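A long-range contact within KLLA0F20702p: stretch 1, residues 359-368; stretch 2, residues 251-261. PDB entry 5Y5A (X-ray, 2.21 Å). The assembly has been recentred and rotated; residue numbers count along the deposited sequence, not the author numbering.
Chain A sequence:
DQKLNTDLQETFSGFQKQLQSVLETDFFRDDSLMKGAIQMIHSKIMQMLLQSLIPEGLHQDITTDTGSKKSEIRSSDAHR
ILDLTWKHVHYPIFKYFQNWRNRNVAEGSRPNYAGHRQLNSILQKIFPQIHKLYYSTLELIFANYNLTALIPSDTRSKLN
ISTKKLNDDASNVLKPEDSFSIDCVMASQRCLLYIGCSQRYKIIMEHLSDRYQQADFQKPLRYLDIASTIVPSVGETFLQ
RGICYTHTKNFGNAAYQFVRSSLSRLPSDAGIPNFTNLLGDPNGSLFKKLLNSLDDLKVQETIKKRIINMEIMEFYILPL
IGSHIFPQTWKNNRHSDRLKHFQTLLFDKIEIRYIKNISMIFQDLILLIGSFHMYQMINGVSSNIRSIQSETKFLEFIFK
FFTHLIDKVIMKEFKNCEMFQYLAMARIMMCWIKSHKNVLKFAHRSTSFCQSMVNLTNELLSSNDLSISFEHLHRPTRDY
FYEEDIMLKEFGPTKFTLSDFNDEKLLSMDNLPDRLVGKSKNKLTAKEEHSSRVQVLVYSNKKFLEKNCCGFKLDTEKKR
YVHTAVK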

# COMPACT_ATOMS: atom_id res chain seq x y z
N SER A 359 7.47 11.48 -6.82
CA SER A 359 7.10 10.15 -6.37
C SER A 359 6.53 10.18 -4.95
O SER A 359 5.61 9.44 -4.63
CB SER A 359 8.31 9.21 -6.44
OG SER A 359 8.01 7.98 -5.81
N MET A 360 7.08 11.05 -4.11
CA MET A 360 6.58 11.21 -2.75
C MET A 360 5.26 11.98 -2.75
O MET A 360 4.39 11.77 -1.89
CB MET A 360 7.64 11.92 -1.87
CG MET A 360 7.21 12.10 -0.41
SD MET A 360 6.87 10.52 0.45
CE MET A 360 8.53 9.86 0.48
N ILE A 361 5.10 12.87 -3.72
CA ILE A 361 3.85 13.64 -3.81
C ILE A 361 2.72 12.71 -4.21
O ILE A 361 1.60 12.81 -3.71
CB ILE A 361 3.98 14.81 -4.81
CG1 ILE A 361 4.90 15.89 -4.23
CG2 ILE A 361 2.61 15.38 -5.14
CD1 ILE A 361 5.37 16.93 -5.22
N PHE A 362 3.05 11.78 -5.09
CA PHE A 362 2.13 10.75 -5.53
C PHE A 362 1.69 9.92 -4.32
O PHE A 362 0.50 9.67 -4.13
CB PHE A 362 2.83 9.89 -6.59
CG PHE A 362 1.94 8.87 -7.25
CD1 PHE A 362 1.17 9.21 -8.35
CD2 PHE A 362 1.90 7.57 -6.79
CE1 PHE A 362 0.36 8.27 -8.97
CE2 PHE A 362 1.10 6.62 -7.42
CZ PHE A 362 0.33 6.98 -8.51
N GLN A 363 2.65 9.49 -3.51
CA GLN A 363 2.34 8.70 -2.33
C GLN A 363 1.43 9.48 -1.38
O GLN A 363 0.48 8.94 -0.84
CB GLN A 363 3.61 8.27 -1.60
CG GLN A 363 3.33 7.25 -0.50
CD GLN A 363 4.60 6.65 0.07
OE1 GLN A 363 5.09 5.62 -0.41
NE2 GLN A 363 5.14 7.28 1.11
N ASP A 364 1.74 10.77 -1.20
CA ASP A 364 0.95 11.64 -0.34
C ASP A 364 -0.52 11.70 -0.77
O ASP A 364 -1.41 11.70 0.07
CB ASP A 364 1.54 13.06 -0.34
CG ASP A 364 2.74 13.21 0.58
OD1 ASP A 364 3.25 12.19 1.10
OD2 ASP A 364 3.18 14.36 0.77
N LEU A 365 -0.75 11.75 -2.08
CA LEU A 365 -2.10 11.77 -2.64
C LEU A 365 -2.88 10.52 -2.25
O LEU A 365 -4.00 10.61 -1.74
CB LEU A 365 -2.04 11.90 -4.17
CG LEU A 365 -3.37 11.71 -4.89
CD1 LEU A 365 -4.31 12.88 -4.66
CD2 LEU A 365 -3.15 11.47 -6.39
N ILE A 366 -2.29 9.35 -2.47
CA ILE A 366 -2.96 8.10 -2.13
C ILE A 366 -3.17 7.92 -0.62
O ILE A 366 -4.25 7.50 -0.19
CB ILE A 366 -2.19 6.90 -2.67
CG1 ILE A 366 -2.01 7.05 -4.18
CG2 ILE A 366 -2.92 5.60 -2.34
CD1 ILE A 366 -0.82 6.28 -4.71
N LEU A 367 -2.15 8.25 0.17
CA LEU A 367 -2.29 8.25 1.62
C LEU A 367 -3.50 9.09 2.05
O LEU A 367 -4.33 8.65 2.85
CB LEU A 367 -1.02 8.79 2.28
CG LEU A 367 -1.08 9.17 3.76
CD1 LEU A 367 -1.24 7.93 4.64
CD2 LEU A 367 0.17 9.95 4.15
N LEU A 368 -3.59 10.29 1.50
CA LEU A 368 -4.64 11.24 1.83
C LEU A 368 -6.03 10.74 1.44
O LEU A 368 -6.98 10.81 2.23
CB LEU A 368 -4.36 12.58 1.14
CG LEU A 368 -5.31 13.73 1.48
CD1 LEU A 368 -5.25 14.03 2.97
CD2 LEU A 368 -4.97 14.96 0.64
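Stretch 2 (251-261) FGNAAYQFVRS

Stretch 2 is helical and packs against the helix of stretch 1 with the two helices running in broadly the same direction: the N-to-C axes cross at 42° and approach to 9.5 Å. The backbones come nearest where the CA of Leu 367 lies 5.1 Å from the CA of Tyr 256, and about 434 Å² of surface is buried, counting both sides.

Along stretch 1 the contact begins with Met 360. Its CB points sideways, but the flexible thioether chain bends back so that CE reaches 3.6 Å from OD1 of Asn 253. One turn later, Gln 363 supplies the polar link. Its long side chain lets NE2 donate a hydrogen bond to OD1 of Asn 253 at 2.9 Å, while its OE1 accepts a hydrogen bond from a water at 2.7 Å; that water is also held, weakly, by NE2 of Gln 257 at 3.4 Å. The aliphatic part of the same side chain is used as well: CG of Gln 363 lies over one face of the Tyr 256 ring, 3.7 Å from its centroid, in a CH-pi contact. Asp 364 and Leu 365 make no contact.

Ile 366 points toward stretch 2, and its branched side chain brings CG2 to the edge of the tyrosine ring, 3.6 Å from CE1 of Tyr 256. The hydroxyl of that ring is not left bare, since NH1 of Arg 260, one turn on, donates a hydrogen bond to OH of Tyr 256 at 3.0 Å.

Leu 367 completes the apolar patch. Its CD1 lies 3.6 Å from CG2 of Val 259 and 4.2 Å from CB of Ala 255; the small alanine and branched valine, one turn apart, both offer hydrocarbon to this methyl. CD1 of Leu 367 packs 3.7 Å from CA of Tyr 256. Leu 368 points away.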

# COMPACT_ATOMS: atom_id res chain seq x y z
N PHE A 251 8.34 7.53 8.59
CA PHE A 251 7.01 7.40 9.18
C PHE A 251 5.90 7.73 8.19
O PHE A 251 4.79 7.25 8.34
CB PHE A 251 6.91 8.27 10.43
CG PHE A 251 7.80 7.82 11.54
CD1 PHE A 251 7.68 6.53 12.05
CD2 PHE A 251 8.77 8.66 12.07
CE1 PHE A 251 8.51 6.09 13.07
CE2 PHE A 251 9.60 8.23 13.09
CZ PHE A 251 9.47 6.93 13.59
N GLY A 252 6.19 8.55 7.18
CA GLY A 252 5.20 8.79 6.15
C GLY A 252 5.00 7.55 5.29
O GLY A 252 3.87 7.19 4.97
N ASN A 253 6.10 6.91 4.90
CA ASN A 253 6.04 5.61 4.23
C ASN A 253 5.29 4.60 5.11
O ASN A 253 4.52 3.78 4.61
CB ASN A 253 7.45 5.08 3.92
CG ASN A 253 8.21 5.94 2.90
OD1 ASN A 253 7.72 6.96 2.41
ND2 ASN A 253 9.45 5.54 2.61
N ALA A 254 5.50 4.67 6.42
CA ALA A 254 4.87 3.73 7.35
C ALA A 254 3.36 3.94 7.40
O ALA A 254 2.57 2.99 7.26
CB ALA A 254 5.48 3.86 8.77
N ALA A 255 2.96 5.20 7.58
CA ALA A 255 1.55 5.58 7.58
C ALA A 255 0.86 5.13 6.30
O ALA A 255 -0.24 4.59 6.34
CB ALA A 255 1.41 7.10 7.76
N TYR A 256 1.52 5.38 5.17
CA TYR A 256 0.96 5.00 3.88
C TYR A 256 0.75 3.49 3.79
O TYR A 256 -0.32 3.02 3.39
CB TYR A 256 1.87 5.48 2.74
CG TYR A 256 1.50 4.90 1.40
CD1 TYR A 256 0.31 5.24 0.77
CD2 TYR A 256 2.34 3.99 0.77
CE1 TYR A 256 -0.03 4.69 -0.45
CE2 TYR A 256 2.01 3.44 -0.45
CZ TYR A 256 0.83 3.79 -1.06
OH TYR A 256 0.52 3.23 -2.27
N GLN A 257 1.76 2.72 4.18
CA GLN A 257 1.66 1.27 4.17
C GLN A 257 0.60 0.78 5.15
O GLN A 257 -0.13 -0.17 4.87
CB GLN A 257 3.02 0.65 4.50
CG GLN A 257 4.07 0.88 3.42
CD GLN A 257 3.84 0.05 2.17
OE1 GLN A 257 3.34 -1.08 2.24
NE2 GLN A 257 4.20 0.60 1.02
N PHE A 258 0.50 1.45 6.30
CA PHE A 258 -0.55 1.11 7.27
C PHE A 258 -1.94 1.36 6.68
O PHE A 258 -2.87 0.60 6.93
CB PHE A 258 -0.38 1.91 8.57
CG PHE A 258 0.86 1.54 9.35
CD1 PHE A 258 1.49 0.31 9.17
CD2 PHE A 258 1.41 2.43 10.27
CE1 PHE A 258 2.64 -0.03 9.89
CE2 PHE A 258 2.56 2.10 11.00
CZ PHE A 258 3.17 0.87 10.80
N VAL A 259 -2.08 2.44 5.91
CA VAL A 259 -3.36 2.76 5.29
C VAL A 259 -3.69 1.73 4.22
O VAL A 259 -4.82 1.26 4.15
CB VAL A 259 -3.34 4.17 4.67
CG1 VAL A 259 -4.54 4.36 3.75
CG2 VAL A 259 -3.34 5.22 5.78
N ARG A 260 -2.70 1.36 3.41
CA ARG A 260 -2.91 0.32 2.40
C ARG A 260 -3.32 -1.01 3.04
O ARG A 260 -4.05 -1.80 2.44
CB ARG A 260 -1.64 0.12 1.56
CG ARG A 260 -1.23 1.31 0.68
CD ARG A 260 -2.27 1.62 -0.40
NE ARG A 260 -2.64 0.44 -1.18
CZ ARG A 260 -2.03 0.05 -2.30
NH1 ARG A 260 -1.00 0.75 -2.78
NH2 ARG A 260 -2.45 -1.03 -2.94
N SER A 261 -2.86 -1.25 4.26
CA SER A 261 -3.07 -2.54 4.91
C SER A 261 -4.47 -2.59 5.50
O SER A 261 -5.01 -3.67 5.74
CB SER A 261 -2.03 -2.78 6.00
OG SER A 261 -2.42 -2.15 7.21
O HOH W 1 5.87 3.55 1.14